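Local coordinates for protein alkaline serine protease (Pseudoalteromonas sp., PDB 1Y9Z) that probably hydrolyses peptide bonds in proteins as a cold-adapted, subtilisin-like alkaline serine protease, at residues 25-30 and 94-99; 49-54 and 105-110; 257-262 and 346-351; 274-279 and 305-310; 384-389 and 427-432. One frame throughout, in Å; residues are numbered along the deposited sequence.

Contact 1: 25-30 and 94-99; sequences TICIID and HIVKVF. With PMS (phenylmethanesulfonic acid), chain H.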
# COMPACT_ATOMS: atom_id res chain seq x y z
N THR A 25 9.80 -16.19 11.05
CA THR A 25 8.98 -15.35 11.91
C THR A 25 9.21 -13.90 11.51
O THR A 25 10.35 -13.43 11.47
CB THR A 25 9.32 -15.50 13.41
OG1 THR A 25 9.00 -16.83 13.84
CG2 THR A 25 8.51 -14.51 14.24
N ILE A 26 8.13 -13.19 11.18
CA ILE A 26 8.23 -11.79 10.82
C ILE A 26 7.53 -10.97 11.89
O ILE A 26 6.41 -11.27 12.29
CB ILE A 26 7.60 -11.50 9.43
CG1 ILE A 26 7.64 -9.99 9.14
CG2 ILE A 26 6.17 -12.02 9.36
CD1 ILE A 26 7.38 -9.62 7.70
N CYS A 27 8.22 -9.94 12.37
CA CYS A 27 7.68 -9.07 13.41
C CYS A 27 7.30 -7.73 12.83
O CYS A 27 8.12 -7.07 12.18
CB CYS A 27 8.71 -8.86 14.51
SG CYS A 27 8.13 -8.08 16.05
N ILE A 28 6.06 -7.33 13.07
CA ILE A 28 5.54 -6.07 12.57
C ILE A 28 5.50 -5.05 13.71
O ILE A 28 4.71 -5.17 14.64
CB ILE A 28 4.11 -6.23 12.02
CG1 ILE A 28 4.08 -7.33 10.96
CG2 ILE A 28 3.63 -4.92 11.42
CD1 ILE A 28 2.68 -7.70 10.49
N ILE A 29 6.38 -4.05 13.63
CA ILE A 29 6.42 -2.98 14.62
C ILE A 29 5.54 -1.90 14.01
O ILE A 29 5.93 -1.26 13.03
CB ILE A 29 7.85 -2.47 14.84
CG1 ILE A 29 8.72 -3.60 15.39
CG2 ILE A 29 7.85 -1.27 15.78
CD1 ILE A 29 10.16 -3.19 15.69
N ASP A 30 4.36 -1.70 14.57
CA ASP A 30 3.43 -0.73 14.00
C ASP A 30 2.33 -0.36 15.00
O ASP A 30 2.56 -0.35 16.21
CB ASP A 30 2.83 -1.34 12.72
CG ASP A 30 2.54 -0.31 11.66
OD1 ASP A 30 1.70 0.58 11.91
OD2 ASP A 30 3.14 -0.38 10.56
N HIS A 94 4.70 -11.87 14.58
CA HIS A 94 4.75 -11.34 15.94
C HIS A 94 4.45 -9.85 15.85
O HIS A 94 5.00 -9.15 15.00
CB HIS A 94 6.11 -11.56 16.59
CG HIS A 94 6.09 -11.39 18.08
ND1 HIS A 94 5.49 -12.31 18.91
CD2 HIS A 94 6.56 -10.40 18.88
CE1 HIS A 94 5.58 -11.89 20.16
NE2 HIS A 94 6.22 -10.73 20.17
N ILE A 95 3.58 -9.38 16.73
CA ILE A 95 3.18 -7.98 16.73
C ILE A 95 3.70 -7.19 17.92
O ILE A 95 3.57 -7.61 19.07
CB ILE A 95 1.63 -7.87 16.73
CG1 ILE A 95 1.04 -8.69 15.58
CG2 ILE A 95 1.21 -6.41 16.63
CD1 ILE A 95 1.51 -8.27 14.19
N VAL A 96 4.32 -6.05 17.64
CA VAL A 96 4.79 -5.15 18.68
C VAL A 96 4.11 -3.83 18.33
O VAL A 96 4.40 -3.21 17.31
CB VAL A 96 6.32 -4.97 18.67
CG1 VAL A 96 6.72 -3.92 19.71
CG2 VAL A 96 6.99 -6.30 19.01
N LYS A 97 3.16 -3.42 19.18
CA LYS A 97 2.39 -2.20 18.98
C LYS A 97 3.06 -1.00 19.63
O LYS A 97 3.08 -0.87 20.86
CB LYS A 97 0.99 -2.40 19.55
CG LYS A 97 0.03 -1.24 19.34
CD LYS A 97 -1.30 -1.55 20.02
CE LYS A 97 -2.25 -0.37 19.98
NZ LYS A 97 -3.47 -0.66 20.79
N VAL A 98 3.61 -0.10 18.81
CA VAL A 98 4.28 1.09 19.31
C VAL A 98 3.44 2.35 19.15
O VAL A 98 3.74 3.39 19.74
CB VAL A 98 5.65 1.31 18.62
CG1 VAL A 98 6.57 0.13 18.91
CG2 VAL A 98 5.45 1.48 17.12
N PHE A 99 2.38 2.27 18.34
CA PHE A 99 1.51 3.42 18.11
C PHE A 99 0.09 3.28 18.63
O PHE A 99 -0.53 2.23 18.49
CB PHE A 99 1.39 3.73 16.61
CG PHE A 99 2.68 4.12 15.95
CD1 PHE A 99 3.28 3.28 15.02
CD2 PHE A 99 3.27 5.35 16.22
CE1 PHE A 99 4.46 3.65 14.38
CE2 PHE A 99 4.45 5.73 15.58
CZ PHE A 99 5.04 4.87 14.66
C PMS H . 4.33 6.39 7.31
S PMS H . 5.34 5.21 6.39
C1 PMS H . 4.66 6.46 8.82
C2 PMS H . 5.65 7.41 9.25
C3 PMS H . 6.00 7.51 10.64
C4 PMS H . 5.32 6.63 11.56
C5 PMS H . 4.35 5.69 11.15
C6 PMS H . 3.97 5.55 9.78
O2S PMS H . 6.68 5.24 6.97
O1S PMS H . 5.39 5.58 5.00
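C27 sets its sulfur on one face of two parallel strands, SG lying 3.6 Å from V96 CG2. C27 SG stands anti to its own backbone N (chi1 -169°) and also meets the H94 imidazole at its edge, in the ring plane, 4.0 Å from H94 CD2. Further along this same face, I29 CG2 packs 3.7 Å from V98 CG1. On the other face I28 and I95 run alongside each other in the same direction and touch through I28 CD1 and I95 CD1 at 3.9 Å. A regular parallel ladder holds this buried part: H94 N to I26 O, I28 N to H94 O, V96 N to I28 O and D30 N to V96 O.

Past K97 the ladder ends on one oxygen: D30 O takes V98 N at 2.8 Å and, weakly, F99 N at 3.4 Å. F99 is partly exposed; V98 CG2 lies over one face of its ring, and F99 CZ comes to 3.6 Å from C4 of the bound phenylmethanesulfonic acid. D30 OD1 is hydrogen-bonded to H65 ND1, consistent with the Asp-His pair of the subtilase catalytic triad. Helix 110-119 covers the C27, I29 and V96 face, with C117 disulfide-bonded to C27; helix 65-74 packs on I28 and D30, and strand 125-128 continues the sheet beyond 25-30.

Contact 2: 49-54 and 105-110; sequences NNSGTG and GYSSSL
The Y106 ring carries the N50 side-chain amide on one face, the two planes only 23° from parallel although the side chains themselves cross at about a right angle. N50 ND2 sits 3.6 Å above the ring, displaced toward its rim, and N50 CB comes to 3.4 Å from Y106 CE1. The backbone oxygen of S108 lies in the ring plane, at the edge. N50 CG is anti to the backbone N (chi1 179°), which carries the amide over Y106.

Both ends of that amide are used. N50 ND2 donates to S107 OG at 2.8 Å, slightly out of the amide plane. N50 OD1 accepts S107 N, also at 2.8 Å, and on the opposite face of its plane G52 N at 3.0 Å. The second of these makes N50 the head of an Asx turn, laid over a type I beta turn from N50 to T53 that T53 N closes onto N50 O. Stacking and three hydrogen bonds together fix the rotation of the amide.

Behind the turn the two loops run close: G52 CA makes a CA-H...O contact of 3.3 Å with G105 O, and T53 CG2 rests 3.6 Å from G105 C. T53 OG1 is hydrogen-bonded to K97 O, while V96 and V98 pack against Y106, so both loops sit on strand 92-100. On the exposed outer side, S51 OG passes 3.6 Å from S107 CB.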
# COMPACT_ATOMS: atom_id res chain seq x y z
N ASN A 49 2.59 -7.39 24.57
CA ASN A 49 2.00 -6.13 25.02
C ASN A 49 2.99 -5.19 25.69
O ASN A 49 3.98 -5.62 26.28
CB ASN A 49 0.86 -6.38 26.02
CG ASN A 49 -0.41 -6.86 25.36
OD1 ASN A 49 -0.64 -6.65 24.17
ND2 ASN A 49 -1.27 -7.51 26.15
N ASN A 50 2.70 -3.90 25.58
CA ASN A 50 3.51 -2.86 26.20
C ASN A 50 2.56 -1.98 27.01
O ASN A 50 1.48 -1.63 26.54
CB ASN A 50 4.24 -2.03 25.14
CG ASN A 50 5.07 -0.92 25.75
OD1 ASN A 50 4.62 0.22 25.85
ND2 ASN A 50 6.28 -1.25 26.16
N SER A 51 2.97 -1.64 28.22
CA SER A 51 2.15 -0.83 29.12
C SER A 51 1.58 0.45 28.52
O SER A 51 0.52 0.92 28.93
CB SER A 51 2.94 -0.49 30.38
OG SER A 51 4.08 0.29 30.08
N GLY A 52 2.27 1.02 27.53
CA GLY A 52 1.80 2.26 26.94
C GLY A 52 0.87 2.16 25.74
O GLY A 52 0.33 3.18 25.30
N THR A 53 0.65 0.96 25.22
CA THR A 53 -0.20 0.81 24.05
C THR A 53 -1.31 -0.24 24.14
O THR A 53 -1.81 -0.71 23.12
CB THR A 53 0.65 0.50 22.80
OG1 THR A 53 1.46 -0.65 23.04
CG2 THR A 53 1.55 1.69 22.47
N GLY A 54 -1.70 -0.61 25.35
CA GLY A 54 -2.76 -1.59 25.52
C GLY A 54 -2.47 -2.96 24.94
O GLY A 54 -1.37 -3.49 25.09
N GLY A 105 3.23 5.63 21.50
CA GLY A 105 2.89 5.47 22.90
C GLY A 105 3.70 4.40 23.61
O GLY A 105 3.50 4.14 24.79
N TYR A 106 4.63 3.78 22.88
CA TYR A 106 5.47 2.73 23.44
C TYR A 106 6.19 3.29 24.67
O TYR A 106 6.66 4.43 24.66
CB TYR A 106 6.49 2.28 22.40
CG TYR A 106 6.95 0.84 22.54
CD1 TYR A 106 6.04 -0.21 22.51
CD2 TYR A 106 8.30 0.53 22.67
CE1 TYR A 106 6.45 -1.54 22.59
CE2 TYR A 106 8.74 -0.79 22.76
CZ TYR A 106 7.81 -1.82 22.71
OH TYR A 106 8.23 -3.13 22.80
N SER A 107 6.28 2.49 25.73
CA SER A 107 6.93 2.92 26.96
C SER A 107 8.43 3.07 26.80
O SER A 107 9.10 3.67 27.65
CB SER A 107 6.64 1.94 28.10
OG SER A 107 7.32 0.71 27.89
N SER A 108 8.98 2.51 25.73
CA SER A 108 10.41 2.59 25.49
C SER A 108 10.75 2.98 24.06
O SER A 108 9.90 3.48 23.32
CB SER A 108 11.06 1.25 25.85
OG SER A 108 12.47 1.40 25.99
N SER A 109 11.99 2.73 23.67
CA SER A 109 12.51 3.08 22.35
C SER A 109 12.22 2.09 21.23
O SER A 109 11.71 0.99 21.46
CB SER A 109 14.02 3.23 22.45
OG SER A 109 14.60 1.97 22.74
N LEU A 110 12.57 2.49 20.01
CA LEU A 110 12.40 1.64 18.84
C LEU A 110 13.36 0.47 19.02
O LEU A 110 13.03 -0.67 18.69
CB LEU A 110 12.74 2.41 17.56
CG LEU A 110 12.75 1.60 16.26
CD1 LEU A 110 11.38 1.00 16.00
CD2 LEU A 110 13.16 2.51 15.11

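Contact 3: 257-262 and 346-351; sequences LAECTV and AKLGQS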
# COMPACT_ATOMS: atom_id res chain seq x y z
N LEU A 257 -23.71 5.51 -19.27
CA LEU A 257 -22.32 5.94 -19.27
C LEU A 257 -22.05 6.90 -20.42
O LEU A 257 -22.35 6.60 -21.58
CB LEU A 257 -21.39 4.73 -19.39
CG LEU A 257 -19.89 5.02 -19.30
CD1 LEU A 257 -19.56 5.56 -17.92
CD2 LEU A 257 -19.11 3.74 -19.57
N ALA A 258 -21.50 8.06 -20.09
CA ALA A 258 -21.17 9.08 -21.09
C ALA A 258 -19.80 9.64 -20.74
O ALA A 258 -19.48 9.82 -19.56
CB ALA A 258 -22.21 10.19 -21.07
N GLU A 259 -18.99 9.91 -21.75
CA GLU A 259 -17.65 10.44 -21.51
C GLU A 259 -17.49 11.90 -21.88
O GLU A 259 -18.00 12.36 -22.90
CB GLU A 259 -16.61 9.60 -22.27
CG GLU A 259 -15.24 10.27 -22.36
CD GLU A 259 -14.15 9.33 -22.83
OE1 GLU A 259 -14.40 8.55 -23.78
OE2 GLU A 259 -13.04 9.37 -22.26
N CYS A 260 -16.77 12.62 -21.04
CA CYS A 260 -16.49 14.03 -21.28
C CYS A 260 -15.16 14.07 -22.01
O CYS A 260 -14.10 13.91 -21.40
CB CYS A 260 -16.37 14.79 -19.96
SG CYS A 260 -16.13 16.58 -20.18
N THR A 261 -15.22 14.26 -23.33
CA THR A 261 -14.01 14.31 -24.14
C THR A 261 -13.07 15.43 -23.72
O THR A 261 -13.50 16.56 -23.48
CB THR A 261 -14.36 14.48 -25.64
OG1 THR A 261 -15.15 13.37 -26.08
CG2 THR A 261 -13.09 14.56 -26.48
N VAL A 262 -11.79 15.11 -23.64
CA VAL A 262 -10.78 16.08 -23.25
C VAL A 262 -10.03 16.57 -24.49
O VAL A 262 -9.43 15.77 -25.22
CB VAL A 262 -9.76 15.48 -22.26
CG1 VAL A 262 -8.70 16.51 -21.91
CG2 VAL A 262 -10.48 15.01 -21.01
N ALA A 346 -15.77 1.32 -24.39
CA ALA A 346 -16.56 0.39 -25.19
C ALA A 346 -17.95 0.16 -24.61
O ALA A 346 -18.83 -0.38 -25.28
CB ALA A 346 -15.83 -0.94 -25.32
N LYS A 347 -18.15 0.57 -23.36
CA LYS A 347 -19.44 0.40 -22.69
C LYS A 347 -20.27 1.67 -22.64
O LYS A 347 -21.31 1.71 -21.98
CB LYS A 347 -19.22 -0.14 -21.28
CG LYS A 347 -18.41 -1.42 -21.22
CD LYS A 347 -19.07 -2.53 -22.04
CE LYS A 347 -18.24 -3.80 -22.02
NZ LYS A 347 -18.85 -4.88 -22.84
N LEU A 348 -19.82 2.71 -23.33
CA LEU A 348 -20.54 3.98 -23.35
C LEU A 348 -22.00 3.80 -23.77
O LEU A 348 -22.30 3.09 -24.73
CB LEU A 348 -19.85 4.97 -24.28
CG LEU A 348 -18.47 5.48 -23.83
CD1 LEU A 348 -17.90 6.43 -24.88
CD2 LEU A 348 -18.61 6.19 -22.49
N GLY A 349 -22.90 4.46 -23.05
CA GLY A 349 -24.31 4.37 -23.36
C GLY A 349 -25.05 3.34 -22.52
O GLY A 349 -26.28 3.37 -22.42
N GLN A 350 -24.30 2.42 -21.92
CA GLN A 350 -24.90 1.38 -21.09
C GLN A 350 -25.13 1.83 -19.66
O GLN A 350 -24.39 2.66 -19.12
CB GLN A 350 -24.02 0.13 -21.12
CG GLN A 350 -23.94 -0.54 -22.48
CD GLN A 350 -23.06 -1.77 -22.50
OE1 GLN A 350 -23.22 -2.67 -21.68
NE2 GLN A 350 -22.12 -1.81 -23.44
N SER A 351 -26.17 1.28 -19.03
CA SER A 351 -26.51 1.61 -17.66
C SER A 351 -25.34 1.24 -16.75
O SER A 351 -24.91 0.09 -16.73
CB SER A 351 -27.77 0.87 -17.22
OG SER A 351 -28.15 1.23 -15.91
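L257 and L348 cross at a slant, with L348 CD2 pressed 3.6 Å from L257 CG. That CG, anti to the L257 backbone N (chi1 -175°), is the atom the methyl meets; the L257 CD2 branch lies 3.8 Å from K347 O. The L348 methyl also comes over the strand: L348 CD2 is 3.8 Å from E259 N and 4.0 Å from E259 CB. It therefore lies against the side chains of L257 and E259, two residues apart along strand 252-263. The acid end of E259 goes past this contact, forming a salt bridge with K345 and a hydrogen bond to Y309 OH.

K347 to Q350 form a type II beta turn, closed by Q350 N to K347 O. G349 takes the third position with a positive phi of 97°, and its N-H is turned to the strand. G349 N donates to L257 O at 2.7 Å, in the carbonyl plane on a lone pair; L257 N answers with a 2.9 Å bond to Q350 O, approaching from above that carbonyl plane. The turn thus leads from helix 338-345 into strand 351-360, the antiparallel neighbour of 252-263 in what is probably the insert beta-barrel domain.

L257 is the one buried residue among those that touch, whereas L348, G349 and Q350 are exposed. Two backbone bonds dock the turn where it runs into the antiparallel pairing with 351-360, and an exposed leucine covers the buried one.

Contact 4: 274-279 and 305-310; sequences NKICLV and GIIVYS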
# COMPACT_ATOMS: atom_id res chain seq x y z
N ASN A 274 -28.42 12.88 -15.47
CA ASN A 274 -28.85 11.49 -15.40
C ASN A 274 -27.86 10.52 -16.03
O ASN A 274 -28.23 9.42 -16.45
CB ASN A 274 -30.22 11.33 -16.08
CG ASN A 274 -31.33 12.05 -15.33
OD1 ASN A 274 -31.62 11.73 -14.18
ND2 ASN A 274 -31.95 13.02 -15.99
N LYS A 275 -26.59 10.92 -16.09
CA LYS A 275 -25.56 10.07 -16.69
C LYS A 275 -24.39 9.83 -15.75
O LYS A 275 -24.16 10.59 -14.81
CB LYS A 275 -25.03 10.72 -17.97
CG LYS A 275 -26.05 10.96 -19.06
CD LYS A 275 -26.32 9.70 -19.86
CE LYS A 275 -27.16 10.00 -21.10
NZ LYS A 275 -27.35 8.81 -21.97
N ILE A 276 -23.66 8.75 -16.01
CA ILE A 276 -22.45 8.44 -15.24
C ILE A 276 -21.38 9.01 -16.16
O ILE A 276 -21.26 8.60 -17.32
CB ILE A 276 -22.24 6.92 -15.07
CG1 ILE A 276 -23.34 6.34 -14.18
CG2 ILE A 276 -20.86 6.65 -14.47
CD1 ILE A 276 -23.42 6.97 -12.80
N CYS A 277 -20.63 9.97 -15.64
CA CYS A 277 -19.62 10.67 -16.42
C CYS A 277 -18.21 10.10 -16.33
O CYS A 277 -17.59 10.12 -15.27
CB CYS A 277 -19.64 12.13 -15.99
SG CYS A 277 -18.66 13.33 -16.94
N LEU A 278 -17.72 9.61 -17.46
CA LEU A 278 -16.38 9.06 -17.57
C LEU A 278 -15.49 10.20 -18.07
O LEU A 278 -15.85 10.90 -19.02
CB LEU A 278 -16.35 7.91 -18.58
CG LEU A 278 -15.01 7.21 -18.83
CD1 LEU A 278 -14.57 6.45 -17.59
CD2 LEU A 278 -15.15 6.26 -20.01
N VAL A 279 -14.35 10.40 -17.43
CA VAL A 279 -13.45 11.47 -17.84
C VAL A 279 -11.99 11.15 -17.57
O VAL A 279 -11.63 10.60 -16.53
CB VAL A 279 -13.81 12.80 -17.13
CG1 VAL A 279 -13.68 12.65 -15.62
CG2 VAL A 279 -12.93 13.92 -17.64
N GLY A 305 -22.89 10.45 -11.34
CA GLY A 305 -21.77 9.69 -10.81
C GLY A 305 -20.57 10.04 -11.67
O GLY A 305 -20.73 10.41 -12.83
N ILE A 306 -19.36 9.91 -11.12
CA ILE A 306 -18.16 10.25 -11.88
C ILE A 306 -17.06 9.20 -11.81
O ILE A 306 -16.77 8.66 -10.75
CB ILE A 306 -17.59 11.60 -11.39
CG1 ILE A 306 -18.68 12.68 -11.44
CG2 ILE A 306 -16.41 12.02 -12.26
CD1 ILE A 306 -18.30 13.97 -10.75
N ILE A 307 -16.45 8.93 -12.96
CA ILE A 307 -15.36 7.97 -13.06
C ILE A 307 -14.18 8.62 -13.76
O ILE A 307 -14.24 8.91 -14.96
CB ILE A 307 -15.76 6.73 -13.88
CG1 ILE A 307 -16.97 6.04 -13.24
CG2 ILE A 307 -14.58 5.77 -13.96
CD1 ILE A 307 -17.53 4.91 -14.08
N VAL A 308 -13.11 8.87 -13.01
CA VAL A 308 -11.91 9.48 -13.56
C VAL A 308 -10.89 8.40 -13.85
O VAL A 308 -10.58 7.58 -12.98
CB VAL A 308 -11.29 10.48 -12.56
CG1 VAL A 308 -10.00 11.06 -13.13
CG2 VAL A 308 -12.28 11.59 -12.25
N TYR A 309 -10.36 8.37 -15.07
CA TYR A 309 -9.35 7.37 -15.40
C TYR A 309 -8.00 8.03 -15.69
O TYR A 309 -7.93 9.17 -16.16
CB TYR A 309 -9.78 6.48 -16.58
CG TYR A 309 -9.96 7.15 -17.92
CD1 TYR A 309 -11.13 7.85 -18.23
CD2 TYR A 309 -8.99 7.03 -18.92
CE1 TYR A 309 -11.33 8.40 -19.50
CE2 TYR A 309 -9.18 7.57 -20.19
CZ TYR A 309 -10.35 8.26 -20.47
OH TYR A 309 -10.55 8.78 -21.73
N SER A 310 -6.94 7.30 -15.39
CA SER A 310 -5.57 7.79 -15.57
C SER A 310 -5.21 8.22 -16.98
O SER A 310 -5.67 7.65 -17.97
CB SER A 310 -4.58 6.72 -15.11
OG SER A 310 -4.80 6.38 -13.75
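V279 and Y309 form the last rung of a parallel backbone ladder, Y309 N donating to V279 O at 3.0 Å. Before it come C277 N to G305 O, I307 N to C277 O and V279 N to I307 O, all between 2.8 and 2.9 Å. CA-H...O contacts fill in between the rungs, among them V308 CA to V279 O at 3.2 Å. G305 N, by contrast, is buried here with no partner in the model.

These strands are the two arms of a beta-alpha-beta crossover whose connection is helix 291-300. The C277-C298 disulfide ties the first strand to that helix, on the face where V279, I306 and V308 also pack.

Apolar contacts divide by face. On the helix side V279 and V308 lie side by side, V279 CG1 3.8 Å from V308 CG2. On the other, I276 CG2 meets I307 CD1 at 3.8 Å, and L278 CD1 touches both I307 CG2 and Y309 CD1. Y309 CG lies between its own backbone N and carbonyl carbon (chi1 65°), which sets CG near V279 of the neighbouring strand; Y309 CD1 comes 3.3 Å from V279 O, obliquely to the ring. Y309 OH is hydrogen-bonded to E259 OE2.

Contact 5: 384-389 and 427-432; sequences SYHPEC and YLDESC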
# COMPACT_ATOMS: atom_id res chain seq x y z
N SER A 384 11.99 -18.55 3.46
CA SER A 384 11.46 -19.83 3.94
C SER A 384 11.92 -21.01 3.09
O SER A 384 11.93 -22.15 3.57
CB SER A 384 9.93 -19.80 4.01
OG SER A 384 9.33 -19.85 2.72
N TYR A 385 12.29 -20.75 1.84
CA TYR A 385 12.76 -21.81 0.96
C TYR A 385 14.22 -22.14 1.26
O TYR A 385 14.70 -23.23 0.93
CB TYR A 385 12.66 -21.40 -0.52
CG TYR A 385 11.28 -21.47 -1.13
CD1 TYR A 385 10.37 -20.43 -0.99
CD2 TYR A 385 10.90 -22.57 -1.90
CE1 TYR A 385 9.12 -20.47 -1.61
CE2 TYR A 385 9.65 -22.63 -2.52
CZ TYR A 385 8.77 -21.57 -2.38
OH TYR A 385 7.54 -21.62 -3.01
N HIS A 386 14.92 -21.20 1.88
CA HIS A 386 16.33 -21.38 2.22
C HIS A 386 16.67 -20.75 3.56
O HIS A 386 17.44 -19.79 3.63
CB HIS A 386 17.20 -20.76 1.12
CG HIS A 386 17.04 -21.40 -0.21
ND1 HIS A 386 17.54 -22.66 -0.50
CD2 HIS A 386 16.41 -20.99 -1.34
CE1 HIS A 386 17.23 -22.98 -1.74
NE2 HIS A 386 16.55 -21.99 -2.27
N PRO A 387 16.12 -21.30 4.65
CA PRO A 387 16.37 -20.79 6.00
C PRO A 387 17.82 -20.89 6.46
O PRO A 387 18.19 -20.32 7.49
CB PRO A 387 15.42 -21.61 6.86
CG PRO A 387 15.38 -22.92 6.13
CD PRO A 387 15.24 -22.48 4.70
N GLU A 388 18.63 -21.63 5.71
CA GLU A 388 20.04 -21.79 6.08
C GLU A 388 20.85 -20.55 5.72
O GLU A 388 21.93 -20.33 6.27
CB GLU A 388 20.64 -23.03 5.40
CG GLU A 388 20.86 -22.91 3.89
CD GLU A 388 19.59 -23.13 3.08
OE1 GLU A 388 19.66 -23.03 1.84
OE2 GLU A 388 18.53 -23.41 3.68
N CYS A 389 20.34 -19.74 4.80
CA CYS A 389 21.04 -18.53 4.39
C CYS A 389 20.86 -17.43 5.44
O CYS A 389 19.89 -17.43 6.19
CB CYS A 389 20.52 -18.05 3.03
SG CYS A 389 20.64 -19.27 1.68
N TYR A 427 17.58 -17.46 -7.37
CA TYR A 427 18.93 -17.04 -7.04
C TYR A 427 19.47 -17.90 -5.90
O TYR A 427 20.54 -18.50 -6.00
CB TYR A 427 18.91 -15.57 -6.61
CG TYR A 427 20.26 -14.92 -6.39
CD1 TYR A 427 20.99 -14.41 -7.46
CD2 TYR A 427 20.77 -14.77 -5.10
CE1 TYR A 427 22.21 -13.76 -7.25
CE2 TYR A 427 21.99 -14.13 -4.88
CZ TYR A 427 22.70 -13.62 -5.96
OH TYR A 427 23.88 -12.96 -5.74
N LEU A 428 18.71 -17.96 -4.81
CA LEU A 428 19.10 -18.73 -3.64
C LEU A 428 19.05 -20.24 -3.91
O LEU A 428 19.70 -21.01 -3.21
CB LEU A 428 18.20 -18.37 -2.45
CG LEU A 428 18.35 -16.93 -1.95
CD1 LEU A 428 17.35 -16.66 -0.84
CD2 LEU A 428 19.77 -16.71 -1.44
N ASP A 429 18.29 -20.64 -4.92
CA ASP A 429 18.19 -22.05 -5.28
C ASP A 429 19.56 -22.56 -5.72
O ASP A 429 19.88 -23.74 -5.55
CB ASP A 429 17.18 -22.25 -6.41
CG ASP A 429 15.75 -22.36 -5.91
OD1 ASP A 429 14.83 -22.34 -6.75
OD2 ASP A 429 15.55 -22.47 -4.68
N GLU A 430 20.35 -21.67 -6.30
CA GLU A 430 21.69 -22.02 -6.75
C GLU A 430 22.60 -22.17 -5.53
O GLU A 430 23.32 -23.15 -5.39
CB GLU A 430 22.24 -20.94 -7.68
CG GLU A 430 21.44 -20.77 -8.96
CD GLU A 430 21.39 -22.04 -9.79
OE1 GLU A 430 22.47 -22.52 -10.20
OE2 GLU A 430 20.28 -22.55 -10.05
N SER A 431 22.55 -21.17 -4.65
CA SER A 431 23.33 -21.17 -3.42
C SER A 431 22.96 -19.92 -2.63
O SER A 431 22.26 -19.04 -3.15
CB SER A 431 24.83 -21.14 -3.72
OG SER A 431 25.24 -19.85 -4.13
N CYS A 432 23.41 -19.83 -1.39
CA CYS A 432 23.10 -18.66 -0.57
C CYS A 432 23.75 -17.40 -1.12
O CYS A 432 23.44 -16.29 -0.67
CB CYS A 432 23.55 -18.88 0.88
SG CYS A 432 22.51 -20.04 1.84
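The C389-C432 disulfide joins the segments that trail from the ends of two helices, with C389 SG 2.0 Å from C432 SG and a torsion of -86° about the S-S bond, close to the relaxed quarter turn. L428 CD2 lies 4.1 Å from C389 SG. E388 CG, set between its backbone N and carbonyl carbon (chi1 71°), is 3.9 Å from C432 SG, and the chain then bends at chi2.

Next to this bridge H386 reaches across to helix 421-430. H386 NE2 donates to D429 OD2 at 2.7 Å with an angle of 161° at the hydrogen. The acceptor lies in the ring plane and uses its anti lone pair; the carboxylate is turned steeply against the imidazole. At the other nitrogen, H386 ND1 gives a longer and more bent bond of 3.2 Å to the syn lone pair of E388 OE1. This second acceptor belongs to the type I beta turn from H386 to C389. Two carboxylates on the two ring nitrogens would probably favour an imidazolium, though D429 OD1 also forms a salt bridge with K425.

The ring is wedged against L428: the two side chains run antiparallel past one another, bringing H386 CD2 to 3.4 Å from L428 CB. L428 O lies over one face of the imidazole, toward the rim; its angle to H386 NE2 is too poor for a hydrogen bond.

The whole contact bridges the C-terminal ends of helices 368-385 and 421-430. W383 of the first helix donates to C389 O, and helix 391-401 packs alongside, with A397 against L428 and Q393 against C432.

In the fold
Contacts 1 and 4 are the buried ones, each a pair of parallel strands with apolar packing on both faces, but in separate sheets with centres 41 Å apart. Contacts 2 and 3 are more exposed. Contact 2 sits on the end of contact 1, resting on strand 92-100 through K97 and V98, and replaces the ladder with an asparagine-centred bond network. Contact 3 flanks contact 4 in the same sheet, since strands 252-263 and 275-280 are adjacent, and closes the loop within which contact 4 lies. Contact 5 touches none of the others; between helix ends, it relies on a covalent bridge and charged partners, whereas the cysteines of contacts 1 and 4 tie strands to helices.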